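Local coordinates for designed helical repeat protein (Synthetic construct, PDB 5CWQ), which has no known natural function, being a computationally designed scaffold of tandem helical repeats made to explore which repeat-protein shapes can be built, at residues A[31-36]-A[81-86]; A[110-115]-A[168-173]. All coordinates share one frame; numbering follows the deposited sequence.

Contact 1 of 2, residues A[31-36]-A[81-86]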
ATOM      1  N   GLY A  31      20.699 -10.983   7.563  1.00 46.86           N
ATOM      2  CA  GLY A  31      20.987  -9.795   6.781  1.00 45.62           C
ATOM      3  C   GLY A  31      20.324  -9.812   5.416  1.00 44.00           C
ATOM      4  O   GLY A  31      20.647  -8.996   4.551  1.00 41.62           O
ATOM      5  N   ASP A  32      19.393 -10.743   5.219  1.00 44.55           N
ATOM      6  CA  ASP A  32      18.684 -10.868   3.950  1.00 42.98           C
ATOM      7  C   ASP A  32      17.539  -9.854   3.880  1.00 39.24           C
ATOM      8  O   ASP A  32      16.415 -10.139   4.297  1.00 37.11           O
ATOM      9  CB  ASP A  32      18.155 -12.296   3.780  1.00 44.88           C
ATOM     10  CG  ASP A  32      17.736 -12.603   2.354  1.00 45.20           C
ATOM     11  OD1 ASP A  32      17.512 -11.656   1.571  1.00 43.31           O
ATOM     12  OD2 ASP A  32      17.630 -13.800   2.017  1.00 47.43           O
ATOM     13  N   LEU A  33      17.832  -8.671   3.348  1.00 38.78           N
ATOM     14  CA  LEU A  33      16.864  -7.577   3.326  1.00 38.41           C
ATOM     15  C   LEU A  33      15.678  -7.853   2.406  1.00 35.73           C
ATOM     16  O   LEU A  33      14.557  -7.429   2.690  1.00 34.24           O
ATOM     17  CB  LEU A  33      17.542  -6.272   2.899  1.00 40.61           C
ATOM     18  CG  LEU A  33      18.684  -5.761   3.780  1.00 43.25           C
ATOM     19  CD1 LEU A  33      19.137  -4.393   3.292  1.00 44.67           C
ATOM     20  CD2 LEU A  33      18.282  -5.695   5.245  1.00 43.12           C
ATOM     21  N   LYS A  34      15.921  -8.552   1.301  1.00 35.39           N
ATOM     22  CA  LYS A  34      14.853  -8.856   0.356  1.00 34.98           C
ATOM     23  C   LYS A  34      13.794  -9.752   0.995  1.00 34.45           C
ATOM     24  O   LYS A  34      12.594  -9.510   0.851  1.00 32.53           O
ATOM     25  CB  LYS A  34      15.413  -9.521  -0.901  1.00 37.37           C
ATOM     26  CG  LYS A  34      14.340  -9.936  -1.897  1.00 39.72           C
ATOM     27  CD  LYS A  34      14.934 -10.349  -3.229  1.00 43.47           C
ATOM     28  CE  LYS A  34      13.849 -10.761  -4.210  1.00 45.92           C
ATOM     29  NZ  LYS A  34      14.395 -11.051  -5.564  1.00 48.20           N
ATOM     30  N   GLU A  35      14.242 -10.788   1.698  1.00 36.94           N
ATOM     31  CA  GLU A  35      13.326 -11.675   2.405  1.00 40.52           C
ATOM     32  C   GLU A  35      12.659 -10.937   3.558  1.00 36.21           C
ATOM     33  O   GLU A  35      11.494 -11.178   3.874  1.00 34.19           O
ATOM     34  CB  GLU A  35      14.060 -12.912   2.924  1.00 51.08           C
ATOM     35  CG  GLU A  35      14.435 -13.908   1.840  1.00 61.78           C
ATOM     36  CD  GLU A  35      15.007 -15.194   2.403  1.00 72.79           C
ATOM     37  OE1 GLU A  35      15.274 -15.245   3.623  1.00 76.79           O
ATOM     38  OE2 GLU A  35      15.189 -16.155   1.625  1.00 76.81           O
ATOM     39  N   LEU A  36      13.410 -10.039   4.185  1.00 35.56           N
ATOM     40  CA  LEU A  36      12.884  -9.219   5.268  1.00 35.69           C
ATOM     41  C   LEU A  36      11.785  -8.306   4.742  1.00 34.32           C
ATOM     42  O   LEU A  36      10.711  -8.205   5.335  1.00 34.64           O
ATOM     43  CB  LEU A  36      14.007  -8.401   5.910  1.00 36.82           C
ATOM     44  CG  LEU A  36      13.608  -7.343   6.940  1.00 37.92           C
ATOM     45  CD1 LEU A  36      12.790  -7.949   8.061  1.00 38.33           C
ATOM     46  CD2 LEU A  36      14.848  -6.658   7.498  1.00 39.69           C
ATOM     47  N   SER A  81      14.132   0.385   4.085  1.00 31.72           N
ATOM     48  CA  SER A  81      14.290   1.252   2.926  1.00 33.95           C
ATOM     49  C   SER A  81      15.579   2.060   3.052  1.00 34.23           C
ATOM     50  O   SER A  81      16.285   2.275   2.069  1.00 34.86           O
ATOM     51  CB  SER A  81      13.084   2.183   2.771  1.00 36.90           C
ATOM     52  OG  SER A  81      13.015   3.116   3.833  1.00 39.96           O
ATOM     53  N   GLU A  82      15.879   2.497   4.271  1.00 33.38           N
ATOM     54  CA  GLU A  82      17.115   3.213   4.556  1.00 32.11           C
ATOM     55  C   GLU A  82      18.317   2.326   4.246  1.00 32.47           C
ATOM     56  O   GLU A  82      19.262   2.745   3.574  1.00 31.57           O
ATOM     57  CB  GLU A  82      17.138   3.655   6.020  1.00 31.36           C
ATOM     58  CG  GLU A  82      18.163   4.724   6.348  1.00 31.87           C
ATOM     59  CD  GLU A  82      19.583   4.195   6.443  1.00 34.51           C
ATOM     60  OE1 GLU A  82      19.770   3.007   6.786  1.00 34.98           O
ATOM     61  OE2 GLU A  82      20.517   4.982   6.180  1.00 36.22           O
ATOM     62  N   GLU A  83      18.270   1.097   4.745  1.00 33.71           N
ATOM     63  CA  GLU A  83      19.333   0.127   4.521  1.00 35.31           C
ATOM     64  C   GLU A  83      19.423  -0.255   3.046  1.00 33.04           C
ATOM     65  O   GLU A  83      20.512  -0.504   2.527  1.00 32.76           O
ATOM     66  CB  GLU A  83      19.099  -1.118   5.382  1.00 38.98           C
ATOM     67  CG  GLU A  83      19.146  -0.837   6.882  1.00 43.93           C
ATOM     68  CD  GLU A  83      18.543  -1.952   7.723  1.00 48.60           C
ATOM     69  OE1 GLU A  83      17.739  -2.748   7.193  1.00 49.65           O
ATOM     70  OE2 GLU A  83      18.874  -2.027   8.924  1.00 51.09           O
ATOM     71  N   ALA A  84      18.276  -0.293   2.375  1.00 31.94           N
ATOM     72  CA  ALA A  84      18.233  -0.647   0.960  1.00 31.46           C
ATOM     73  C   ALA A  84      18.908   0.423   0.107  1.00 32.09           C
ATOM     74  O   ALA A  84      19.603   0.108  -0.862  1.00 32.32           O
ATOM     75  CB  ALA A  84      16.801  -0.858   0.510  1.00 29.75           C
ATOM     76  N   ARG A  85      18.707   1.687   0.468  1.00 32.38           N
ATOM     77  CA  ARG A  85      19.327   2.785  -0.260  1.00 34.15           C
ATOM     78  C   ARG A  85      20.834   2.809  -0.028  1.00 34.30           C
ATOM     79  O   ARG A  85      21.599   3.120  -0.942  1.00 35.51           O
ATOM     80  CB  ARG A  85      18.708   4.127   0.141  1.00 37.30           C
ATOM     81  CG  ARG A  85      17.291   4.329  -0.376  1.00 39.86           C
ATOM     82  CD  ARG A  85      16.950   5.804  -0.516  1.00 42.49           C
ATOM     83  NE  ARG A  85      15.567   6.016  -0.942  1.00 43.29           N
ATOM     84  CZ  ARG A  85      14.514   6.029  -0.127  1.00 44.58           C
ATOM     85  NH1 ARG A  85      14.665   5.834   1.178  1.00 44.98           N
ATOM     86  NH2 ARG A  85      13.299   6.231  -0.621  1.00 45.26           N
ATOM     87  N   GLU A  86      21.259   2.476   1.189  1.00 33.61           N
ATOM     88  CA  GLU A  86      22.683   2.446   1.515  1.00 33.85           C
ATOM     89  C   GLU A  86      23.407   1.386   0.691  1.00 32.30           C
ATOM     90  O   GLU A  86      24.599   1.515   0.411  1.00 32.30           O
ATOM     91  CB  GLU A  86      22.908   2.179   3.009  1.00 35.54           C
ATOM     92  CG  GLU A  86      22.703   3.399   3.903  1.00 36.94           C
ATOM     93  CD  GLU A  86      23.428   3.291   5.240  1.00 39.67           C
ATOM     94  OE1 GLU A  86      22.868   3.742   6.260  1.00 41.81           O
ATOM     95  OE2 GLU A  86      24.563   2.769   5.277  1.00 39.55           O
TER

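Contact 2 of 2, residues A[110-115]-A[168-173]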
ATOM      1  N   VAL A 110      -8.302   2.439   9.461  1.00 33.39           N
ATOM      2  CA  VAL A 110      -8.609   2.553  10.883  1.00 34.92           C
ATOM      3  C   VAL A 110      -9.071   3.970  11.209  1.00 36.74           C
ATOM      4  O   VAL A 110     -10.044   4.161  11.937  1.00 37.57           O
ATOM      5  CB  VAL A 110      -7.393   2.192  11.765  1.00 34.95           C
ATOM      6  CG1 VAL A 110      -7.682   2.493  13.235  1.00 36.23           C
ATOM      7  CG2 VAL A 110      -7.035   0.730  11.591  1.00 34.74           C
ATOM      8  N   ALA A 111      -8.369   4.959  10.665  1.00 37.43           N
ATOM      9  CA  ALA A 111      -8.692   6.356  10.928  1.00 38.73           C
ATOM     10  C   ALA A 111     -10.124   6.665  10.509  1.00 38.73           C
ATOM     11  O   ALA A 111     -10.878   7.284  11.261  1.00 39.90           O
ATOM     12  CB  ALA A 111      -7.720   7.268  10.206  1.00 38.38           C
ATOM     13  N   CYS A 112     -10.498   6.220   9.312  1.00 37.39           N
ATOM     14  CA  CYS A 112     -11.844   6.449   8.798  1.00 37.74           C
ATOM     15  C   CYS A 112     -12.892   5.712   9.626  1.00 37.59           C
ATOM     16  O   CYS A 112     -13.915   6.288   9.998  1.00 37.92           O
ATOM     17  CB  CYS A 112     -11.940   6.014   7.334  1.00 37.83           C
ATOM     18  SG  CYS A 112     -10.957   7.018   6.190  1.00 34.47           S
ATOM     19  N   CYS A 113     -12.633   4.440   9.915  1.00 37.50           N
ATOM     20  CA  CYS A 113     -13.586   3.617  10.655  1.00 39.58           C
ATOM     21  C   CYS A 113     -13.791   4.135  12.076  1.00 43.35           C
ATOM     22  O   CYS A 113     -14.901   4.086  12.605  1.00 44.43           O
ATOM     23  CB  CYS A 113     -13.117   2.160  10.689  1.00 39.00           C
ATOM     24  SG  CYS A 113     -13.217   1.310   9.091  1.00 43.35           S
ATOM     25  N   ARG A 114     -12.717   4.627  12.689  1.00 45.71           N
ATOM     26  CA  ARG A 114     -12.795   5.202  14.029  1.00 49.05           C
ATOM     27  C   ARG A 114     -13.347   6.626  13.980  1.00 48.31           C
ATOM     28  O   ARG A 114     -13.709   7.193  15.009  1.00 49.22           O
ATOM     29  CB  ARG A 114     -11.418   5.190  14.704  1.00 52.69           C
ATOM     30  CG  ARG A 114     -10.875   3.791  14.981  1.00 56.14           C
ATOM     31  CD  ARG A 114      -9.509   3.820  15.664  1.00 60.23           C
ATOM     32  NE  ARG A 114      -9.608   4.160  17.083  1.00 65.28           N
ATOM     33  CZ  ARG A 114      -9.506   5.389  17.582  1.00 68.83           C
ATOM     34  NH1 ARG A 114      -9.292   6.431  16.788  1.00 69.55           N
ATOM     35  NH2 ARG A 114      -9.615   5.577  18.890  1.00 70.89           N
ATOM     36  N   GLY A 115     -13.402   7.202  12.783  1.00 47.43           N
ATOM     37  CA  GLY A 115     -13.966   8.528  12.600  1.00 49.50           C
ATOM     38  C   GLY A 115     -13.063   9.649  13.079  1.00 53.06           C
ATOM     39  O   GLY A 115     -13.522  10.772  13.298  1.00 53.85           O
ATOM     40  N   ALA A 168      -9.651  10.853   1.667  1.00 34.49           N
ATOM     41  CA  ALA A 168     -10.395  11.906   0.983  1.00 35.38           C
ATOM     42  C   ALA A 168     -11.894  11.636   1.039  1.00 37.54           C
ATOM     43  O   ALA A 168     -12.701  12.562   1.154  1.00 38.62           O
ATOM     44  CB  ALA A 168      -9.934  12.028  -0.463  1.00 34.39           C
ATOM     45  N   CYS A 169     -12.257  10.361   0.974  1.00 38.02           N
ATOM     46  CA  CYS A 169     -13.656   9.962   0.988  1.00 39.16           C
ATOM     47  C   CYS A 169     -14.281  10.094   2.376  1.00 38.44           C
ATOM     48  O   CYS A 169     -15.370  10.651   2.516  1.00 39.35           O
ATOM     49  CB  CYS A 169     -13.798   8.522   0.488  1.00 39.19           C
ATOM     50  SG  CYS A 169     -15.480   7.878   0.572  1.00 62.23           S
ATOM     51  N   CYS A 170     -13.601   9.587   3.401  1.00 36.41           N
ATOM     52  CA  CYS A 170     -14.187   9.574   4.737  1.00 36.15           C
ATOM     53  C   CYS A 170     -14.093  10.948   5.407  1.00 38.04           C
ATOM     54  O   CYS A 170     -14.832  11.228   6.350  1.00 37.86           O
ATOM     55  CB  CYS A 170     -13.528   8.498   5.610  1.00 34.59           C
ATOM     56  SG  CYS A 170     -11.847   8.849   6.167  1.00 40.48           S
ATOM     57  N   ARG A 171     -13.200  11.803   4.909  1.00 40.60           N
ATOM     58  CA  ARG A 171     -13.100  13.185   5.382  1.00 44.96           C
ATOM     59  C   ARG A 171     -14.032  14.109   4.604  1.00 43.89           C
ATOM     60  O   ARG A 171     -14.295  15.235   5.024  1.00 43.52           O
ATOM     61  CB  ARG A 171     -11.665  13.708   5.268  1.00 51.58           C
ATOM     62  CG  ARG A 171     -10.894  13.720   6.577  1.00 58.90           C
ATOM     63  CD  ARG A 171      -9.436  14.116   6.370  1.00 66.34           C
ATOM     64  NE  ARG A 171      -9.292  15.274   5.489  1.00 73.70           N
ATOM     65  CZ  ARG A 171      -9.353  16.543   5.886  1.00 79.68           C
ATOM     66  NH1 ARG A 171      -9.559  16.845   7.162  1.00 81.73           N
ATOM     67  NH2 ARG A 171      -9.210  17.516   4.997  1.00 82.11           N
ATOM     68  N   GLY A 172     -14.515  13.634   3.461  1.00 44.17           N
ATOM     69  CA  GLY A 172     -15.406  14.418   2.627  1.00 46.99           C
ATOM     70  C   GLY A 172     -14.692  15.546   1.905  1.00 50.50           C
ATOM     71  O   GLY A 172     -15.328  16.498   1.449  1.00 53.27           O
ATOM     72  N   ASN A 173     -13.371  15.440   1.799  1.00 51.01           N
ATOM     73  CA  ASN A 173     -12.565  16.467   1.146  1.00 52.76           C
ATOM     74  C   ASN A 173     -12.532  16.269  -0.366  1.00 53.94           C
ATOM     75  O   ASN A 173     -11.946  15.303  -0.861  1.00 51.45           O
ATOM     76  CB  ASN A 173     -11.142  16.460   1.706  1.00 53.57           C
ATOM     77  CG  ASN A 173     -10.366  17.707   1.336  1.00 56.09           C
ATOM     78  OD1 ASN A 173      -9.848  17.826   0.226  1.00 55.02           O
ATOM     79  ND2 ASN A 173     -10.284  18.648   2.269  1.00 59.23           N
TER

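Contact 1 of 2, residues A[31-36]-A[81-86]
L33 and A84 bring the two backbones closest, their CA atoms 7.4 Å apart, where the first turn of helix 33-57 lies beside the last turns of helix 60-86. This is helix-helix packing at one end of a designed alpha-helical repeat protein, and most of the 114 Å² buried between the segments falls on L33 and E83, with small shares from A84 and L36. The L33 and E83 side chains cross at about a right angle. L33 sends its two methyls to different parts of the glutamate: CD1 of L33 lies 3.9 Å from CB of E83 at the root of the chain, while CD2 of L33 reaches OE1 of E83 at 3.6 Å. Because the E83 chain is extended beyond CG (chi2 164°), its carboxylate is carried out to that second methyl. No hydrogen bond joins the segments; the contact is van der Waals, and both the root and the carboxylate of E83 are touched. Near A84 the fit is more open, with CD1 of L33 4.3 Å from the backbone N of A84.

L33 opens its helix: G31, with positive phi, ends the preceding one in a Schellman motif, and D32 is the N-cap. The leucine's CG stands beside the backbone N, anti to the carbonyl carbon (chi1 -60°). L33 also touches V92 of helix 90-114, while the L36 side chain touches S24, A27 and R28 of helix 5-30. K34 pairs with E91 in a salt bridge, a further tie to helix 90-114. The cap itself is long but nearly straight: N of E35 donates weakly to OD1 of D32 over 3.4 Å, with an N-H...O angle of 170°.

Contact 2 of 2, residues A[110-115]-A[168-173]
C112 and C170 are joined covalently by a disulfide that bridges helix 90-114 and helix 147-171 near their C-terminal ends in this designed helical repeat protein. Their SG atoms are 2.0 Å apart and the CA atoms 5.6 Å apart, the nearest backbone approach of the two segments. All the close packing is concentrated in this bridge, and the buried area, 114 Å² in all, comes almost wholly from the two cysteines. The C-S-S-C torsion is -59°, which brings CB of C112 to 3.4 Å from CB of C170, tighter than usual van der Waals contact. The two halves reach the bond differently: SG of C112 stands beside its backbone N and anti to the carbonyl carbon (chi1 -67°), whereas SG of C170 sits between its own N and carbonyl carbon (chi1 73°).

Beyond the two cysteines no other residue pair across the segments comes within 4.5 Å. Both cysteines remain partly exposed, which places the bridge at the protein surface. The adjoining cysteines serve other links: C113 is bonded to C55 and C169 to C227, so consecutive cysteines on each helix bond to different helices. R114 and R171 take no part across the contact and form salt bridges with E119 and E121 of helix 117-144. Both segments then turn out of helical geometry at glycines with positive phi, G115 in a Schellman motif and G172 just ahead of N173, the N-cap of helix 174-201. In the first of these turns the backbone N of G115 bonds to O of C112 at 3.0 Å.

From the N terminus, the chain runs through helix 5-30 and turns into helix 33-57, whose start is met again by the end of helix 60-86; contact 1 thus closes a loop of 44 intervening residues, 42 of them helical. Helix 90-114 follows directly, and its end opens contact 2, which closes on helix 147-171 after 52 residues, 49 of them helical. The two loops run in series, neither nesting nor crossing. The centres of contact 1 and contact 2 are about 33 Å apart, on opposite sides of the chain's centre, and the nearest atoms of contact 1 and contact 2 are about 21 Å apart. Contact 1 joins helices 33-57 and 60-86 without a covalent bond; contact 2 links helices 90-114 and 147-171 by a disulfide.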